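Local coordinates for protein (R)-specific secondary-alkylsulfatase (Pseudomonas sp., PDB 4AXH) that hydrolyses (R)-secondary-alkyl sulfates with strict inversion of configuration at a pair of zinc ions, releasing (S)-alcohols and sulfate, at residues L560-L572 / D582-Q594. Residues are numbered along the deposited sequence; the frame is centred on the assembly and turned at random.
Sequences LDTDKAVGHDMTL and DIALTLRNGVLTQ
Leu-587 packs, buried, among Leu-560, Ala-565 and Met-570, its two methyls pointing to different neighbours. Leu-587 CD1 lies 3.6 Å from Leu-560 CD2, with Ala-565 CB a little farther off, while Leu-587 CD2 is 3.9 Å from Met-570 CG. Leu-560 has CG anti to its own N (chi1 -176°), which extends CD2 to within 3.8 Å of Leu-592 CB. Next to this cluster Gly-590, in the type I' turn Arg-588 to Val-591, lies against the weakly bonded helical turn 562-565; its O accepts a bond from Thr-562 OG1 (3.1 Å), tilted 24° from the carbonyl plane. Strands 570-576 and 581-588 form an antiparallel hairpin in the C-terminal domain, of SCP2-like family, and 591-596 extends the sheet beyond 581-588. Met-570 and Leu-587 are a hydrogen-bonded pair, the bond from Leu-587 N to Met-570 O (2.8 Å) nearly straight at 169°. Helix 640-646 covers Leu-572 and Leu-592 on the Leu-587 face. The opposite face is looser: Thr-571 and Thr-586 are partly exposed, and their side chains meet through one contact, Thr-571 CG2 to Thr-586 CB (4.0 Å). At the exposed Asp-569, OD1 takes a weak hydrogen bond from Asn-589 N (3.3 Å), and Arg-588 instead pairs with Asp-371 and Asp-374 of the second subunit.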
loop_
_atom_site.group_PDB
_atom_site.type_symbol
_atom_site.label_atom_id
_atom_site.label_comp_id
_atom_site.label_asym_id
_atom_site.label_seq_id
_atom_site.Cartn_x
_atom_site.Cartn_y
_atom_site.Cartn_z
ATOM N N LEU A 560 17.186 -16.864 4.748
ATOM C CA LEU A 560 18.401 -17.076 3.969
ATOM C C LEU A 560 19.258 -15.804 3.909
ATOM O O LEU A 560 18.749 -14.710 3.623
ATOM C CB LEU A 560 18.058 -17.580 2.555
ATOM C CG LEU A 560 19.237 -17.935 1.643
ATOM C CD1 LEU A 560 19.780 -19.293 1.979
ATOM C CD2 LEU A 560 18.820 -17.907 0.210
ATOM N N ASP A 561 20.550 -15.968 4.224
ATOM C CA ASP A 561 21.554 -14.918 4.236
ATOM C C ASP A 561 22.251 -14.893 2.889
ATOM O O ASP A 561 23.189 -15.662 2.663
ATOM C CB ASP A 561 22.572 -15.155 5.369
ATOM C CG ASP A 561 23.559 -14.021 5.647
ATOM O OD1 ASP A 561 23.580 -13.031 4.865
ATOM O OD2 ASP A 561 24.275 -14.099 6.671
ATOM N N THR A 562 21.794 -13.980 2.011
ATOM C CA THR A 562 22.292 -13.740 0.656
ATOM C C THR A 562 23.822 -13.686 0.584
ATOM O O THR A 562 24.401 -14.328 -0.288
ATOM C CB THR A 562 21.614 -12.493 0.084
ATOM O OG1 THR A 562 20.211 -12.725 0.093
ATOM C CG2 THR A 562 22.068 -12.162 -1.324
ATOM N N ASP A 563 24.472 -12.963 1.512
ATOM C CA ASP A 563 25.931 -12.830 1.547
ATOM C C ASP A 563 26.707 -14.148 1.673
ATOM O O ASP A 563 27.626 -14.385 0.879
ATOM C CB ASP A 563 26.357 -11.820 2.610
ATOM C CG ASP A 563 25.894 -10.410 2.319
ATOM O OD1 ASP A 563 25.447 -10.150 1.165
ATOM O OD2 ASP A 563 25.991 -9.557 3.233
ATOM N N LYS A 564 26.334 -15.005 2.643
ATOM C CA LYS A 564 27.015 -16.284 2.793
ATOM C C LYS A 564 26.531 -17.332 1.775
ATOM O O LYS A 564 27.331 -18.151 1.318
ATOM C CB LYS A 564 27.094 -16.775 4.264
ATOM C CG LYS A 564 25.772 -16.865 5.036
ATOM C CD LYS A 564 25.974 -17.013 6.575
ATOM C CE LYS A 564 24.713 -17.454 7.308
ATOM N NZ LYS A 564 24.727 -17.116 8.760
ATOM N N ALA A 565 25.250 -17.235 1.353
ATOM C CA ALA A 565 24.616 -18.148 0.391
ATOM C C ALA A 565 25.123 -18.024 -1.053
ATOM O O ALA A 565 24.879 -18.926 -1.859
ATOM C CB ALA A 565 23.100 -18.014 0.450
ATOM N N VAL A 566 25.830 -16.921 -1.374
ATOM C CA VAL A 566 26.411 -16.689 -2.701
ATOM C C VAL A 566 27.516 -17.733 -2.929
ATOM O O VAL A 566 28.392 -17.912 -2.069
ATOM C CB VAL A 566 26.900 -15.220 -2.909
ATOM C CG1 VAL A 566 27.872 -15.102 -4.080
ATOM C CG2 VAL A 566 25.725 -14.270 -3.121
ATOM N N GLY A 567 27.414 -18.425 -4.069
ATOM C CA GLY A 567 28.331 -19.481 -4.472
ATOM C C GLY A 567 27.973 -20.835 -3.894
ATOM O O GLY A 567 28.805 -21.744 -3.897
ATOM N N HIS A 568 26.742 -20.981 -3.379
ATOM C CA HIS A 568 26.251 -22.244 -2.822
ATOM C C HIS A 568 25.002 -22.728 -3.582
ATOM O O HIS A 568 24.169 -23.443 -3.015
ATOM C CB HIS A 568 25.997 -22.118 -1.307
ATOM C CG HIS A 568 27.249 -21.993 -0.494
ATOM N ND1 HIS A 568 27.819 -23.093 0.129
ATOM C CD2 HIS A 568 28.002 -20.898 -0.228
ATOM C CE1 HIS A 568 28.892 -22.635 0.754
ATOM N NE2 HIS A 568 29.044 -21.319 0.568
ATOM N N ASP A 569 24.896 -22.352 -4.880
ATOM C CA ASP A 569 23.787 -22.701 -5.764
ATOM C C ASP A 569 23.518 -24.180 -5.736
ATOM O O ASP A 569 24.457 -24.971 -5.744
ATOM C CB ASP A 569 24.048 -22.215 -7.198
ATOM C CG ASP A 569 24.158 -20.699 -7.377
ATOM O OD1 ASP A 569 24.308 -19.978 -6.359
ATOM O OD2 ASP A 569 24.098 -20.233 -8.532
ATOM N N MET A 570 22.238 -24.545 -5.631
ATOM C CA MET A 570 21.732 -25.909 -5.500
ATOM C C MET A 570 20.222 -25.927 -5.693
ATOM O O MET A 570 19.582 -24.879 -5.644
ATOM C CB MET A 570 22.054 -26.468 -4.095
ATOM C CG MET A 570 21.526 -25.599 -2.971
ATOM S SD MET A 570 21.543 -26.355 -1.337
ATOM C CE MET A 570 23.071 -25.677 -0.701
ATOM N N THR A 571 19.655 -27.129 -5.858
ATOM C CA THR A 571 18.222 -27.383 -6.006
ATOM C C THR A 571 17.862 -28.489 -5.038
ATOM O O THR A 571 18.609 -29.456 -4.907
ATOM C CB THR A 571 17.866 -27.771 -7.435
ATOM O OG1 THR A 571 18.697 -28.860 -7.830
ATOM C CG2 THR A 571 18.009 -26.611 -8.413
ATOM N N LEU A 572 16.738 -28.338 -4.339
ATOM C CA LEU A 572 16.309 -29.294 -3.326
ATOM C C LEU A 572 14.849 -29.661 -3.516
ATOM O O LEU A 572 13.981 -28.807 -3.339
ATOM C CB LEU A 572 16.512 -28.712 -1.898
ATOM C CG LEU A 572 17.910 -28.171 -1.486
ATOM C CD1 LEU A 572 18.089 -26.699 -1.890
ATOM C CD2 LEU A 572 18.108 -28.280 0.019
ATOM N N ASP A 582 4.490 -32.191 -3.380
ATOM C CA ASP A 582 5.875 -32.093 -3.812
ATOM C C ASP A 582 6.247 -30.640 -4.034
ATOM O O ASP A 582 5.516 -29.908 -4.693
ATOM C CB ASP A 582 6.082 -32.904 -5.097
ATOM C CG ASP A 582 5.911 -34.398 -4.891
ATOM O OD1 ASP A 582 4.761 -34.889 -5.001
ATOM O OD2 ASP A 582 6.918 -35.073 -4.603
ATOM N N ILE A 583 7.367 -30.216 -3.469
ATOM C CA ILE A 583 7.815 -28.838 -3.601
ATOM C C ILE A 583 9.275 -28.790 -4.047
ATOM O O ILE A 583 10.117 -29.465 -3.466
ATOM C CB ILE A 583 7.419 -27.946 -2.361
ATOM C CG1 ILE A 583 7.911 -26.478 -2.442
ATOM C CG2 ILE A 583 7.653 -28.597 -0.998
ATOM C CD1 ILE A 583 9.382 -26.204 -2.138
ATOM N N ALA A 584 9.563 -28.011 -5.095
ATOM C CA ALA A 584 10.902 -27.897 -5.656
ATOM C C ALA A 584 11.595 -26.559 -5.356
ATOM O O ALA A 584 11.297 -25.540 -5.987
ATOM C CB ALA A 584 10.860 -28.167 -7.160
ATOM N N LEU A 585 12.535 -26.577 -4.398
ATOM C CA LEU A 585 13.327 -25.392 -4.051
ATOM C C LEU A 585 14.463 -25.239 -5.013
ATOM O O LEU A 585 14.915 -26.219 -5.606
ATOM C CB LEU A 585 13.936 -25.471 -2.642
ATOM C CG LEU A 585 13.037 -25.441 -1.416
ATOM C CD1 LEU A 585 13.891 -25.407 -0.150
ATOM C CD2 LEU A 585 12.163 -24.210 -1.414
ATOM N N THR A 586 14.936 -24.002 -5.159
ATOM C CA THR A 586 16.084 -23.614 -5.981
ATOM C C THR A 586 16.800 -22.436 -5.329
ATOM O O THR A 586 16.151 -21.455 -4.969
ATOM C CB THR A 586 15.766 -23.460 -7.503
ATOM O OG1 THR A 586 16.498 -22.356 -8.048
ATOM C CG2 THR A 586 14.262 -23.336 -7.827
ATOM N N LEU A 587 18.121 -22.571 -5.102
ATOM C CA LEU A 587 18.982 -21.538 -4.496
ATOM C C LEU A 587 19.951 -21.079 -5.557
ATOM O O LEU A 587 20.798 -21.854 -5.988
ATOM C CB LEU A 587 19.730 -22.064 -3.246
ATOM C CG LEU A 587 20.919 -21.238 -2.708
ATOM C CD1 LEU A 587 20.512 -19.821 -2.341
ATOM C CD2 LEU A 587 21.561 -21.928 -1.516
ATOM N N ARG A 588 19.798 -19.839 -6.005
ATOM C CA ARG A 588 20.612 -19.275 -7.079
ATOM C C ARG A 588 20.929 -17.846 -6.751
ATOM O O ARG A 588 20.035 -17.092 -6.385
ATOM C CB ARG A 588 19.844 -19.353 -8.411
ATOM C CG ARG A 588 20.738 -19.467 -9.615
ATOM C CD ARG A 588 19.943 -19.796 -10.863
ATOM N NE ARG A 588 19.543 -18.568 -11.535
ATOM C CZ ARG A 588 20.082 -18.117 -12.664
ATOM N NH1 ARG A 588 21.025 -18.816 -13.286
ATOM N NH2 ARG A 588 19.669 -16.977 -13.190
ATOM N N ASN A 589 22.202 -17.475 -6.865
ATOM C CA ASN A 589 22.709 -16.129 -6.587
ATOM C C ASN A 589 22.341 -15.663 -5.173
ATOM O O ASN A 589 22.046 -14.490 -4.980
ATOM C CB ASN A 589 22.214 -15.134 -7.657
ATOM C CG ASN A 589 22.755 -15.395 -9.025
ATOM O OD1 ASN A 589 23.967 -15.375 -9.233
ATOM N ND2 ASN A 589 21.874 -15.586 -10.006
ATOM N N GLY A 590 22.313 -16.595 -4.218
ATOM C CA GLY A 590 21.946 -16.327 -2.823
ATOM C C GLY A 590 20.492 -15.927 -2.609
ATOM O O GLY A 590 20.164 -15.258 -1.617
ATOM N N VAL A 591 19.620 -16.333 -3.567
ATOM C CA VAL A 591 18.175 -16.089 -3.631
ATOM C C VAL A 591 17.463 -17.449 -3.671
ATOM O O VAL A 591 17.760 -18.289 -4.534
ATOM C CB VAL A 591 17.786 -15.209 -4.864
ATOM C CG1 VAL A 591 16.297 -14.904 -4.895
ATOM C CG2 VAL A 591 18.598 -13.916 -4.930
ATOM N N LEU A 592 16.520 -17.659 -2.740
ATOM C CA LEU A 592 15.750 -18.897 -2.697
ATOM C C LEU A 592 14.376 -18.657 -3.308
ATOM O O LEU A 592 13.679 -17.716 -2.906
ATOM C CB LEU A 592 15.630 -19.432 -1.252
ATOM C CG LEU A 592 15.051 -20.851 -1.091
ATOM C CD1 LEU A 592 16.024 -21.931 -1.587
ATOM C CD2 LEU A 592 14.659 -21.130 0.358
ATOM N N THR A 593 14.003 -19.497 -4.285
ATOM C CA THR A 593 12.718 -19.491 -4.990
ATOM C C THR A 593 12.097 -20.895 -4.870
ATOM O O THR A 593 12.822 -21.851 -4.564
ATOM C CB THR A 593 12.868 -18.960 -6.451
ATOM O OG1 THR A 593 13.889 -19.676 -7.149
ATOM C CG2 THR A 593 13.200 -17.469 -6.516
ATOM N N GLN A 594 10.769 -21.026 -5.062
ATOM C CA GLN A 594 10.092 -22.324 -4.922
ATOM C C GLN A 594 8.965 -22.536 -5.920
ATOM O O GLN A 594 8.405 -21.572 -6.439
ATOM C CB GLN A 594 9.594 -22.550 -3.479
ATOM C CG GLN A 594 8.452 -21.631 -3.018
ATOM C CD GLN A 594 7.767 -22.100 -1.747
ATOM O OE1 GLN A 594 7.737 -23.287 -1.409
ATOM N NE2 GLN A 594 7.157 -21.174 -1.028
#